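Local coordinates for protein alkaline phosphatase (Thermus thermophilus, PDB 7KWD) that probably hydrolyses phosphate monoesters at alkaline pH, using two zinc ions and one magnesium ion at its active site, at residues 228-233 with 271-276; 233-238 with 286-291; 137-142 with 245-250; 280-285 with 347-352; 143-148 with 183-188. One frame throughout, in Å; residues are numbered along the deposited sequence.

Interaction 1. Residues 228-233 with 271-276. With ZN (zinc ion), chain F.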
# COMPACT_ATOMS: atom_id res chain seq x y z
N ASP A 228 21.31 24.67 -3.54
CA ASP A 228 22.06 24.34 -4.75
C ASP A 228 21.31 23.30 -5.56
O ASP A 228 21.15 23.44 -6.78
CB ASP A 228 23.46 23.81 -4.44
CG ASP A 228 24.30 23.71 -5.70
OD1 ASP A 228 24.66 24.77 -6.24
OD2 ASP A 228 24.55 22.58 -6.17
N GLY A 229 20.87 22.21 -4.88
CA GLY A 229 20.04 21.17 -5.45
C GLY A 229 18.65 21.17 -4.84
O GLY A 229 18.03 22.23 -4.71
N HIS A 230 18.15 20.01 -4.42
CA HIS A 230 16.82 19.97 -3.80
C HIS A 230 16.83 20.73 -2.48
O HIS A 230 17.85 20.85 -1.81
CB HIS A 230 16.38 18.55 -3.53
CG HIS A 230 16.44 17.67 -4.73
ND1 HIS A 230 15.74 17.94 -5.87
CD2 HIS A 230 17.10 16.51 -4.96
CE1 HIS A 230 15.97 17.00 -6.77
NE2 HIS A 230 16.78 16.11 -6.24
N VAL A 231 15.67 21.26 -2.12
CA VAL A 231 15.52 21.89 -0.80
C VAL A 231 15.71 20.82 0.27
O VAL A 231 15.30 19.66 0.06
CB VAL A 231 14.14 22.56 -0.66
CG1 VAL A 231 14.02 23.27 0.67
CG2 VAL A 231 13.94 23.52 -1.81
N PRO A 232 16.35 21.12 1.39
CA PRO A 232 16.53 20.11 2.43
C PRO A 232 15.22 19.51 2.94
O PRO A 232 14.18 20.19 3.02
CB PRO A 232 17.26 20.88 3.55
CG PRO A 232 18.02 21.98 2.83
CD PRO A 232 17.14 22.35 1.64
N TYR A 233 15.30 18.25 3.34
CA TYR A 233 14.21 17.60 4.06
C TYR A 233 13.73 18.43 5.24
O TYR A 233 14.53 19.07 5.94
CB TYR A 233 14.67 16.25 4.57
CG TYR A 233 14.98 15.22 3.53
CD1 TYR A 233 13.96 14.57 2.86
CD2 TYR A 233 16.31 14.86 3.27
CE1 TYR A 233 14.25 13.56 1.91
CE2 TYR A 233 16.61 13.88 2.33
CZ TYR A 233 15.57 13.25 1.65
OH TYR A 233 15.82 12.27 0.71
N ALA A 271 5.19 18.09 -2.69
CA ALA A 271 5.97 17.54 -1.58
C ALA A 271 6.84 16.47 -2.23
O ALA A 271 6.54 15.28 -2.19
CB ALA A 271 5.08 16.98 -0.49
N GLY A 272 7.91 16.94 -2.88
CA GLY A 272 8.66 16.09 -3.78
C GLY A 272 9.70 15.23 -3.16
O GLY A 272 10.30 14.40 -3.86
N ARG A 273 9.99 15.39 -1.86
CA ARG A 273 11.08 14.64 -1.25
C ARG A 273 10.58 13.53 -0.34
O ARG A 273 11.40 12.79 0.23
CB ARG A 273 12.02 15.59 -0.49
CG ARG A 273 12.52 16.76 -1.39
CD ARG A 273 13.93 17.26 -1.06
NE ARG A 273 14.92 16.23 -1.38
CZ ARG A 273 16.12 16.15 -0.82
NH1 ARG A 273 16.51 17.05 0.08
NH2 ARG A 273 16.92 15.16 -1.17
N ILE A 274 9.26 13.35 -0.24
CA ILE A 274 8.74 12.10 0.29
C ILE A 274 9.35 10.94 -0.48
O ILE A 274 9.88 9.99 0.11
CB ILE A 274 7.21 12.07 0.21
CG1 ILE A 274 6.61 13.15 1.13
CG2 ILE A 274 6.68 10.67 0.51
CD1 ILE A 274 5.11 13.40 0.86
N ASP A 275 9.29 11.01 -1.82
CA ASP A 275 9.94 10.04 -2.69
C ASP A 275 11.40 9.84 -2.31
O ASP A 275 11.84 8.71 -2.08
CB ASP A 275 9.80 10.52 -4.15
CG ASP A 275 10.38 9.56 -5.14
OD1 ASP A 275 9.88 8.40 -5.20
OD2 ASP A 275 11.30 9.98 -5.89
N HIS A 276 12.15 10.93 -2.17
CA HIS A 276 13.58 10.83 -1.93
C HIS A 276 13.86 10.13 -0.61
O HIS A 276 14.74 9.27 -0.53
CB HIS A 276 14.22 12.22 -1.92
CG HIS A 276 14.07 12.92 -3.23
ND1 HIS A 276 14.43 14.23 -3.41
CD2 HIS A 276 13.59 12.50 -4.42
CE1 HIS A 276 14.19 14.60 -4.65
NE2 HIS A 276 13.67 13.56 -5.29
ZN ZN F . 11.76 8.48 -7.11
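Y233 and R273 mark the closest backbone approach, their CA atoms 6.8 Å apart, where the irregular chain 228-233 wraps past the beginning of helix 273-280. Everything here turns on the guanidinium of R273. The ring of Y233 lies against one of its faces in a stacked cation-pi contact: R273 CZ is 4.0 Å from the ring centroid and the planes differ by only 21°. The opposite face is covered by H230 CB, 3.5 Å from R273 NE, so two residues of one loop clamp the flat cation. Between them the backbone contributes V231 O, which accepts a 2.9 Å hydrogen bond from R273 NH1; the donor stands above the carbonyl plane. R273 NE is used as well, in an almost straight bond (173°) of 2.9 Å to H276 ND1, lying in the guanidinium plane. Bends at chi2 and chi3 (67°) bring CD and then NE round to this partner. The H276 ring, held at ND1, presents CE1 over the centre of the H230 ring, the two planes inclined obliquely. H230 ND1 pairs with T143 N, and R273 NH2 forms a salt bridge with E350. One residue before H276, D275 OD2 binds zinc at 2.0 Å, with H279 and H433 completing the protein ligands. Arginine suits the centre because its several N-H groups can bond in and near its plane while both flat faces are packed against; with its rotation fixed this way, the buried cation probably helps hold H276 and the start of the zinc-bearing helix in place.

Interaction 2. Residues 233-238 with 286-291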
# COMPACT_ATOMS: atom_id res chain seq x y z
N TYR A 233 15.30 18.25 3.34
CA TYR A 233 14.21 17.60 4.06
C TYR A 233 13.73 18.43 5.24
O TYR A 233 14.53 19.07 5.94
CB TYR A 233 14.67 16.25 4.57
CG TYR A 233 14.98 15.22 3.53
CD1 TYR A 233 13.96 14.57 2.86
CD2 TYR A 233 16.31 14.86 3.27
CE1 TYR A 233 14.25 13.56 1.91
CE2 TYR A 233 16.61 13.88 2.33
CZ TYR A 233 15.57 13.25 1.65
OH TYR A 233 15.82 12.27 0.71
N GLU A 234 12.42 18.38 5.47
CA GLU A 234 11.85 18.98 6.68
C GLU A 234 12.62 18.58 7.96
O GLU A 234 12.86 19.42 8.83
CB GLU A 234 10.38 18.59 6.81
CG GLU A 234 9.69 19.09 8.08
CD GLU A 234 9.57 20.60 8.18
OE1 GLU A 234 9.75 21.35 7.18
OE2 GLU A 234 9.32 21.06 9.31
N ILE A 235 13.00 17.31 8.09
CA ILE A 235 13.65 16.92 9.34
C ILE A 235 14.94 17.71 9.53
O ILE A 235 15.30 18.08 10.65
CB ILE A 235 13.90 15.39 9.37
CG1 ILE A 235 14.28 14.97 10.79
CG2 ILE A 235 14.96 14.96 8.36
CD1 ILE A 235 14.40 13.48 11.00
N ASP A 236 15.63 18.02 8.44
CA ASP A 236 16.89 18.75 8.53
C ASP A 236 16.64 20.24 8.74
O ASP A 236 17.27 20.86 9.59
CB ASP A 236 17.72 18.47 7.27
CG ASP A 236 18.09 16.98 7.13
OD1 ASP A 236 18.34 16.32 8.16
OD2 ASP A 236 18.15 16.46 5.99
N ARG A 237 15.66 20.80 8.03
CA ARG A 237 15.29 22.19 8.26
C ARG A 237 14.90 22.41 9.71
O ARG A 237 15.30 23.42 10.33
CB ARG A 237 14.14 22.58 7.32
CG ARG A 237 13.58 23.97 7.51
CD ARG A 237 12.16 24.09 6.93
NE ARG A 237 11.22 23.59 7.92
CZ ARG A 237 10.79 24.30 8.96
NH1 ARG A 237 11.20 25.55 9.11
NH2 ARG A 237 9.94 23.78 9.83
N ARG A 238 14.10 21.49 10.26
CA ARG A 238 13.51 21.68 11.58
C ARG A 238 14.56 21.58 12.68
O ARG A 238 14.58 22.42 13.58
CB ARG A 238 12.41 20.63 11.80
CG ARG A 238 11.64 20.76 13.13
CD ARG A 238 10.37 19.87 13.15
NE ARG A 238 9.37 20.44 12.24
CZ ARG A 238 8.45 21.31 12.63
NH1 ARG A 238 8.39 21.68 13.90
NH2 ARG A 238 7.59 21.81 11.74
N THR A 286 10.92 10.60 5.78
CA THR A 286 9.62 10.50 5.13
C THR A 286 8.53 11.11 5.99
O THR A 286 7.70 11.89 5.52
CB THR A 286 9.29 9.05 4.84
OG1 THR A 286 10.31 8.52 4.00
CG2 THR A 286 7.94 8.93 4.18
N LEU A 287 8.53 10.77 7.27
CA LEU A 287 7.52 11.26 8.18
C LEU A 287 7.49 12.78 8.21
O LEU A 287 6.42 13.38 8.14
CB LEU A 287 7.77 10.71 9.58
CG LEU A 287 7.05 11.43 10.72
CD1 LEU A 287 5.56 11.13 10.66
CD2 LEU A 287 7.59 10.97 12.09
N TRP A 288 8.66 13.42 8.36
CA TRP A 288 8.66 14.87 8.51
C TRP A 288 8.28 15.57 7.21
O TRP A 288 7.66 16.64 7.26
CB TRP A 288 10.01 15.37 9.07
CG TRP A 288 9.99 15.21 10.56
CD1 TRP A 288 10.62 14.26 11.28
CD2 TRP A 288 9.24 15.99 11.50
NE1 TRP A 288 10.33 14.40 12.61
CE2 TRP A 288 9.48 15.46 12.77
CE3 TRP A 288 8.40 17.09 11.39
CZ2 TRP A 288 8.91 15.99 13.92
CZ3 TRP A 288 7.83 17.62 12.54
CH2 TRP A 288 8.09 17.07 13.79
N ASP A 289 8.59 14.99 6.04
CA ASP A 289 8.11 15.61 4.80
C ASP A 289 6.61 15.37 4.62
O ASP A 289 5.90 16.20 4.03
CB ASP A 289 8.90 15.09 3.59
CG ASP A 289 10.14 15.95 3.30
OD1 ASP A 289 10.81 16.35 4.28
OD2 ASP A 289 10.44 16.28 2.12
N VAL A 290 6.09 14.28 5.17
CA VAL A 290 4.65 14.10 5.16
C VAL A 290 3.99 15.08 6.11
O VAL A 290 2.91 15.60 5.81
CB VAL A 290 4.28 12.65 5.52
CG1 VAL A 290 2.77 12.52 5.68
CG2 VAL A 290 4.77 11.72 4.44
N LEU A 291 4.63 15.34 7.27
CA LEU A 291 4.08 16.30 8.23
C LEU A 291 4.21 17.72 7.69
O LEU A 291 3.31 18.54 7.87
CB LEU A 291 4.79 16.19 9.59
CG LEU A 291 4.61 14.86 10.30
CD1 LEU A 291 5.19 14.88 11.69
CD2 LEU A 291 3.13 14.47 10.43
O HOH W 1 11.98 15.18 6.29
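R238 lays its aliphatic CD over one face of the W288 indole, 3.8 Å from the centroid of the six-membered ring, in a CH-pi contact displaced toward the rim. Its guanidinium then runs on above W288 CZ3, the two planes inclined by 21°. A bend at chi3 (-72°) turns NE back toward E234, whose OE2 it meets at 3.0 Å through the anti lone pair. The same OE2 accepts from R237 NH2 at 2.8 Å on its syn side, while R237 NE approaches OE1 from above the carboxylate plane. R237 thus grips the glutamate side-on with two nitrogens, and E234, R237 and R238 form a salt-bridge network one helical turn long. I235 meets the indole elsewhere, crossing it at about a right angle, with I235 CG1 3.8 Å from W288 CD1. A tryptophan suits this place, being broad enough to touch both an arginine shank and a branched aliphatic chain. Locally, the axes of residues 234-238 and 286-291 cross at 82° and approach to 8.7 Å, where helix 234-239 begins on helix 283-306, Y233 being the N-cap residue of the former. D289 reaches across to that beginning: D289 OD1 accepts from E234 N at 2.9 Å, near the carboxylate plane on the syn side. It also accepts from a water, 2.6 Å from D289 OD1, which in turn accepts from I235 N. An aspartate is short enough to reach these first-turn amides, and its negative charge would be favoured by the helix N terminus there. D289 OD1 also lies at the edge of the Y233 ring.

Interaction 3. Residues 137-142 with 245-250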
# COMPACT_ATOMS: atom_id res chain seq x y z
N GLY A 137 1.63 28.75 -11.22
CA GLY A 137 2.64 28.67 -10.18
C GLY A 137 3.14 27.25 -10.02
O GLY A 137 2.37 26.31 -10.12
N LEU A 138 4.45 27.11 -9.81
CA LEU A 138 5.08 25.83 -9.48
C LEU A 138 5.85 25.98 -8.17
O LEU A 138 6.76 26.82 -8.06
CB LEU A 138 6.01 25.37 -10.61
CG LEU A 138 5.37 25.21 -12.00
CD1 LEU A 138 6.41 24.97 -13.09
CD2 LEU A 138 4.38 24.05 -11.97
N VAL A 139 5.51 25.18 -7.19
CA VAL A 139 6.13 25.27 -5.87
C VAL A 139 6.54 23.88 -5.46
O VAL A 139 5.69 22.97 -5.44
CB VAL A 139 5.17 25.87 -4.82
CG1 VAL A 139 5.87 25.92 -3.46
CG2 VAL A 139 4.75 27.26 -5.23
N THR A 140 7.81 23.70 -5.12
CA THR A 140 8.24 22.35 -4.78
C THR A 140 9.44 22.35 -3.85
O THR A 140 10.14 23.34 -3.73
CB THR A 140 8.59 21.56 -6.04
OG1 THR A 140 9.12 20.28 -5.69
CG2 THR A 140 9.63 22.31 -6.85
N THR A 141 9.65 21.21 -3.18
CA THR A 141 10.85 20.99 -2.38
C THR A 141 11.96 20.33 -3.18
O THR A 141 13.08 20.20 -2.66
CB THR A 141 10.53 20.13 -1.15
OG1 THR A 141 9.92 18.90 -1.56
CG2 THR A 141 9.62 20.87 -0.18
N THR A 142 11.69 19.88 -4.41
CA THR A 142 12.78 19.47 -5.28
C THR A 142 13.38 20.70 -5.95
O THR A 142 12.90 21.83 -5.78
CB THR A 142 12.29 18.48 -6.35
OG1 THR A 142 11.38 19.15 -7.23
CG2 THR A 142 11.58 17.27 -5.72
N PRO A 245 13.49 27.58 3.28
CA PRO A 245 12.06 27.69 3.59
C PRO A 245 11.45 26.30 3.73
O PRO A 245 11.97 25.31 3.22
CB PRO A 245 11.48 28.46 2.41
CG PRO A 245 12.46 28.24 1.27
CD PRO A 245 13.78 27.81 1.85
N SER A 246 10.38 26.24 4.52
CA SER A 246 9.49 25.09 4.52
C SER A 246 8.59 25.12 3.29
O SER A 246 8.39 26.17 2.67
CB SER A 246 8.61 25.09 5.78
OG SER A 246 7.78 26.25 5.79
N LEU A 247 8.02 23.97 2.94
CA LEU A 247 7.05 24.00 1.84
C LEU A 247 5.94 25.01 2.14
O LEU A 247 5.54 25.79 1.26
CB LEU A 247 6.51 22.60 1.61
CG LEU A 247 5.64 22.46 0.34
CD1 LEU A 247 6.37 22.92 -0.89
CD2 LEU A 247 5.21 20.99 0.22
N LYS A 248 5.47 25.05 3.39
CA LYS A 248 4.42 26.00 3.76
C LYS A 248 4.83 27.43 3.45
O LYS A 248 4.04 28.21 2.87
CB LYS A 248 4.09 25.87 5.25
CG LYS A 248 3.00 26.86 5.74
CD LYS A 248 2.79 26.68 7.25
CE LYS A 248 1.60 27.47 7.79
NZ LYS A 248 1.54 27.31 9.28
N GLU A 249 6.05 27.81 3.84
CA GLU A 249 6.50 29.19 3.61
C GLU A 249 6.49 29.53 2.13
O GLU A 249 6.20 30.67 1.75
CB GLU A 249 7.91 29.39 4.19
CG GLU A 249 7.92 29.61 5.71
CD GLU A 249 9.31 29.56 6.36
OE1 GLU A 249 10.21 28.81 5.91
OE2 GLU A 249 9.49 30.28 7.36
N MET A 250 6.84 28.57 1.29
CA MET A 250 6.82 28.82 -0.15
C MET A 250 5.39 28.96 -0.66
O MET A 250 5.09 29.89 -1.41
CB MET A 250 7.56 27.68 -0.87
CG MET A 250 9.08 27.77 -0.71
SD MET A 250 10.03 26.65 -1.74
CE MET A 250 10.05 25.17 -0.96
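V139 CG1 packs against M250 CB at 3.6 Å and against L247 CD1 at 4.0 Å, seating the first turn of helix 247-259 on strand 135-140. The side chains of V139 and M250 slide past each other in opposite directions. T141 extends the apolar surface with its methyl, CG2, which lies 3.9 Å from L247 CD1; the leucine crosses it at about a right angle. M250 bends at chi3 (-82°), swinging CE over to T140 O, 3.3 Å away. Behind this first shell, the helix start is fixed by a capping box: S246 OG accepts from E249 N at 3.0 Å, and E249 OE1 accepts from S246 N. On the strand side, T140 directs its side chain away from the helix, and T140 OG1 takes the amide of T142 at 2.9 Å in an ST turn where the chain turns its corner. T140 OG1 is also hydrogen-bonded to E270, a magnesium ligand. Beta-branched residues suit such a strand end: valine gives the helix a purely apolar surface, whereas threonine offers a methyl or a hydroxyl. The chemistry is therefore divided, with hydrocarbon and thioether joining strand to helix and the T140 hydroxyl serving the other face, where it probably helps position the metal-binding glutamate E270.

Interaction 4. Residues 280-285 with 347-352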
# COMPACT_ATOMS: atom_id res chain seq x y z
N LEU A 280 15.94 6.67 0.22
CA LEU A 280 16.95 6.42 1.24
C LEU A 280 16.56 5.29 2.21
O LEU A 280 17.44 4.75 2.89
CB LEU A 280 17.21 7.66 2.09
CG LEU A 280 17.40 8.97 1.34
CD1 LEU A 280 17.67 10.09 2.29
CD2 LEU A 280 18.52 8.84 0.36
N ASN A 281 15.29 4.93 2.28
CA ASN A 281 14.77 4.00 3.30
C ASN A 281 14.86 4.65 4.68
O ASN A 281 15.22 3.99 5.65
CB ASN A 281 15.49 2.67 3.32
CG ASN A 281 15.06 1.72 2.21
OD1 ASN A 281 15.39 0.55 2.28
ND2 ASN A 281 14.36 2.23 1.18
N ASP A 282 14.60 5.95 4.75
CA ASP A 282 14.69 6.74 5.97
C ASP A 282 13.27 7.12 6.42
O ASP A 282 12.74 8.18 6.05
CB ASP A 282 15.56 7.96 5.74
CG ASP A 282 15.73 8.79 6.99
OD1 ASP A 282 14.99 8.57 7.98
OD2 ASP A 282 16.61 9.69 6.98
N ALA A 283 12.69 6.28 7.28
CA ALA A 283 11.32 6.50 7.72
C ALA A 283 11.13 7.84 8.43
O ALA A 283 10.06 8.46 8.34
CB ALA A 283 10.89 5.34 8.63
N GLY A 284 12.15 8.30 9.15
CA GLY A 284 12.01 9.56 9.87
C GLY A 284 12.01 10.75 8.94
O GLY A 284 11.29 11.73 9.17
N ALA A 285 12.81 10.70 7.88
CA ALA A 285 12.75 11.78 6.91
C ALA A 285 11.41 11.78 6.15
O ALA A 285 10.81 12.84 5.94
CB ALA A 285 13.92 11.70 5.94
N ALA A 347 17.91 14.15 12.13
CA ALA A 347 18.44 14.45 10.80
C ALA A 347 18.19 13.26 9.88
O ALA A 347 17.91 12.14 10.32
CB ALA A 347 19.94 14.79 10.85
N SER A 348 18.28 13.53 8.58
CA SER A 348 18.14 12.50 7.57
C SER A 348 19.47 11.80 7.30
O SER A 348 20.54 12.30 7.63
CB SER A 348 17.66 13.13 6.26
OG SER A 348 18.66 14.04 5.76
N PHE A 349 19.38 10.63 6.66
CA PHE A 349 20.58 9.96 6.15
C PHE A 349 21.39 10.87 5.24
O PHE A 349 22.62 10.76 5.18
CB PHE A 349 20.17 8.70 5.38
CG PHE A 349 19.74 7.53 6.25
CD1 PHE A 349 20.14 7.43 7.57
CD2 PHE A 349 18.94 6.52 5.73
CE1 PHE A 349 19.76 6.34 8.34
CE2 PHE A 349 18.56 5.45 6.49
CZ PHE A 349 18.98 5.35 7.80
N GLU A 350 20.73 11.75 4.49
CA GLU A 350 21.41 12.63 3.55
C GLU A 350 22.28 13.62 4.28
O GLU A 350 23.40 13.92 3.86
CB GLU A 350 20.37 13.36 2.69
CG GLU A 350 20.89 14.55 1.89
CD GLU A 350 19.79 15.21 1.05
OE1 GLU A 350 19.28 16.28 1.45
OE2 GLU A 350 19.43 14.66 -0.01
N HIS A 351 21.77 14.14 5.39
CA HIS A 351 22.54 15.09 6.19
C HIS A 351 23.65 14.38 6.94
O HIS A 351 24.80 14.83 6.93
CB HIS A 351 21.60 15.80 7.12
CG HIS A 351 22.24 16.83 7.97
ND1 HIS A 351 22.39 18.13 7.57
CD2 HIS A 351 22.74 16.76 9.23
CE1 HIS A 351 22.95 18.82 8.55
NE2 HIS A 351 23.17 18.01 9.56
N MET A 352 23.34 13.23 7.54
CA MET A 352 24.37 12.40 8.14
C MET A 352 25.51 12.16 7.16
O MET A 352 26.67 12.41 7.48
CB MET A 352 23.77 11.07 8.61
CG MET A 352 22.81 11.25 9.81
SD MET A 352 21.81 9.78 10.24
CE MET A 352 23.19 8.63 10.66
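With CG anti to the backbone N (chi1 -178°), D282 holds its carboxylate out toward F349, whose own CG lies beside its backbone N (chi1 -75°), on the side of D282; the ring has D282 over one face and L280 at its edge. D282 OD2 accepts from F349 N at 2.9 Å, met nearly along its C-O axis. The carboxylate is offset toward the ring's rim, and D282 CB is 3.7 Å from F349 CD2. In the plane of the ring is L280 O, 3.7 Å from F349 CD2. D282 is at the same time the N-cap of helix 283-306: its OD1 accepts from A285 N at 3.0 Å and weakly from G284 N. Just before it, N281 closes helix 273-280 as the positive-phi C-prime residue of a Schellman motif, so one helix ends and the next begins beside a third. That third helix, 349-356, has its N-cap in S348, where S348 OG accepts from H351 N at 3.1 Å and is also hydrogen-bonded to D236. Aspartate suits position 282 because its two oxygens can serve the starts of two helices, and K373 forms a salt bridge with OD2. An alanine at D282 would probably leave F349 N and A285 N without these acceptors and the charge of K373 without this mate. Small residues let the backbones draw near: A285 CB meets S348 CB at 4.0 Å. L280, by contrast, reaches out with CD1 to lie against E350 N.

Interaction 5. Residues 143-148 with 183-188. With MG (magnesium ion), chain D.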
# COMPACT_ATOMS: atom_id res chain seq x y z
N THR A 143 14.42 20.48 -6.77
CA THR A 143 14.82 21.48 -7.74
C THR A 143 13.58 21.92 -8.50
O THR A 143 12.71 21.12 -8.83
CB THR A 143 15.87 20.94 -8.72
OG1 THR A 143 15.39 19.74 -9.30
CG2 THR A 143 17.20 20.66 -7.99
N VAL A 144 13.49 23.23 -8.75
CA VAL A 144 12.26 23.76 -9.31
C VAL A 144 12.04 23.26 -10.72
O VAL A 144 10.89 23.25 -11.21
CB VAL A 144 12.32 25.30 -9.20
CG1 VAL A 144 13.33 25.87 -10.24
CG2 VAL A 144 10.94 25.86 -9.40
N THR A 145 13.11 22.83 -11.39
CA THR A 145 13.13 22.30 -12.74
C THR A 145 12.95 20.78 -12.77
O THR A 145 13.08 20.15 -13.83
CB THR A 145 14.49 22.68 -13.38
OG1 THR A 145 15.51 22.29 -12.45
CG2 THR A 145 14.65 24.17 -13.62
N HIS A 146 12.66 20.16 -11.64
CA HIS A 146 12.54 18.71 -11.58
C HIS A 146 11.29 18.24 -12.33
O HIS A 146 10.47 19.02 -12.81
CB HIS A 146 12.54 18.27 -10.12
CG HIS A 146 13.14 16.93 -9.88
ND1 HIS A 146 12.43 15.89 -9.31
CD2 HIS A 146 14.40 16.46 -10.10
CE1 HIS A 146 13.22 14.83 -9.20
NE2 HIS A 146 14.42 15.15 -9.67
N ALA A 147 11.19 16.91 -12.45
CA ALA A 147 10.26 16.32 -13.41
C ALA A 147 8.82 16.68 -13.11
O ALA A 147 8.04 16.97 -14.03
CB ALA A 147 10.40 14.81 -13.41
N THR A 148 8.42 16.69 -11.84
CA THR A 148 7.00 16.81 -11.55
C THR A 148 6.48 18.19 -11.91
O THR A 148 5.48 18.29 -12.64
CB THR A 148 6.74 16.46 -10.08
OG1 THR A 148 7.13 15.10 -9.84
CG2 THR A 148 5.28 16.64 -9.78
N ARG A 183 22.06 25.43 -8.85
CA ARG A 183 23.05 24.95 -9.81
C ARG A 183 22.60 25.14 -11.26
O ARG A 183 23.47 25.14 -12.15
CB ARG A 183 23.39 23.48 -9.53
CG ARG A 183 22.32 22.45 -9.91
CD ARG A 183 22.62 21.03 -9.29
NE ARG A 183 23.48 20.28 -10.19
CZ ARG A 183 23.27 19.03 -10.61
NH1 ARG A 183 22.19 18.34 -10.23
NH2 ARG A 183 24.14 18.48 -11.45
N PHE A 184 21.30 25.33 -11.52
CA PHE A 184 20.80 25.50 -12.88
C PHE A 184 20.53 26.95 -13.24
O PHE A 184 20.16 27.25 -14.39
CB PHE A 184 19.53 24.64 -13.10
CG PHE A 184 19.70 23.20 -12.69
CD1 PHE A 184 20.65 22.41 -13.30
CD2 PHE A 184 18.92 22.66 -11.68
CE1 PHE A 184 20.85 21.10 -12.89
CE2 PHE A 184 19.09 21.36 -11.27
CZ PHE A 184 20.05 20.56 -11.88
N PHE A 185 20.73 27.89 -12.31
CA PHE A 185 20.46 29.29 -12.58
C PHE A 185 21.66 30.20 -12.38
O PHE A 185 21.78 31.23 -13.04
CB PHE A 185 19.33 29.79 -11.66
CG PHE A 185 17.98 29.18 -11.96
CD1 PHE A 185 17.65 27.93 -11.47
CD2 PHE A 185 17.04 29.88 -12.72
CE1 PHE A 185 16.39 27.37 -11.72
CE2 PHE A 185 15.80 29.31 -12.98
CZ PHE A 185 15.48 28.05 -12.49
N ASN A 186 22.54 29.84 -11.50
CA ASN A 186 23.68 30.65 -11.06
C ASN A 186 24.78 30.64 -12.10
O ASN A 186 25.24 29.55 -12.49
CB ASN A 186 24.15 30.04 -9.74
CG ASN A 186 25.19 30.85 -9.03
OD1 ASN A 186 25.95 31.62 -9.61
ND2 ASN A 186 25.25 30.65 -7.73
N PRO A 187 25.24 31.80 -12.58
CA PRO A 187 26.32 31.80 -13.60
C PRO A 187 27.57 31.10 -13.15
O PRO A 187 28.34 30.60 -13.97
CB PRO A 187 26.60 33.29 -13.88
CG PRO A 187 26.05 34.03 -12.71
CD PRO A 187 24.91 33.16 -12.12
N ALA A 188 27.79 31.01 -11.85
CA ALA A 188 28.95 30.33 -11.32
C ALA A 188 28.78 28.82 -11.22
O ALA A 188 29.72 28.16 -10.76
CB ALA A 188 29.26 30.88 -9.92
MG MG D . 8.77 14.87 -8.15
O HOH W 2 9.68 16.60 -8.96
O HOH W 3 9.93 13.88 -9.37
O HOH W 4 10.21 14.20 -6.45
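T145 and F185 reach toward each other tip to tip, T145 CG2 lying 4.1 Å from F185 CE1. The other apolar contacts also fall on the two phenylalanines. V144 CG1 touches F185 CE1 at 3.7 Å, its chain crossing the aromatic one at about a right angle, and T143 CG2 lies at the edge of the F184 ring, 3.8 Å from CE2. One face of that ring is covered from within its own loop by R183 CG. Three consecutive beta-branched residues thus present short, rigid methyls to broad rings. They begin a type I beta turn, T143 to H146, closed by H146 N bonding to T143 O, which leads into helix 147-153. The hydroxyls do the polar work: T145 OG1 and T143 OG1 are both hydrogen-bonded to E162, and T145 OG1 also packs 3.5 Å from F184 CD2. An alanine at T145 would probably leave E162 with one hydroxyl partner fewer and open a gap beside both phenyl rings. Metal binding lies farther along: T148 OG1 coordinates magnesium at 2.4 Å, together with three waters, D47 and E270. H146 ND1, 4.0 Å from the magnesium, is hydrogen-bonded to one of those waters; the same water accepts a bond from T148 N.

In the fold
Strand 135-140 opens the series, and its end runs directly into residues 143-148. Interaction 5 closes first, at 183-188, and falls wholly within the longer loop that interaction 3 closes at 245-250. Interactions 1 and 2 start from adjoining segments sharing Y233, before interaction 3 has closed, and end beyond it, so both cross it. They also cross each other, because 271-276 precedes 286-291. Interaction 4 opens at 280-285, after interaction 1 has closed but before interaction 2 does; it therefore follows the former and crosses the latter. Together they tie the strand and its magnesium-site loop, through the 228-233 loop, to the zinc-bearing helix 273-280 and outward to helices 234-239, 283-306 and 349-356.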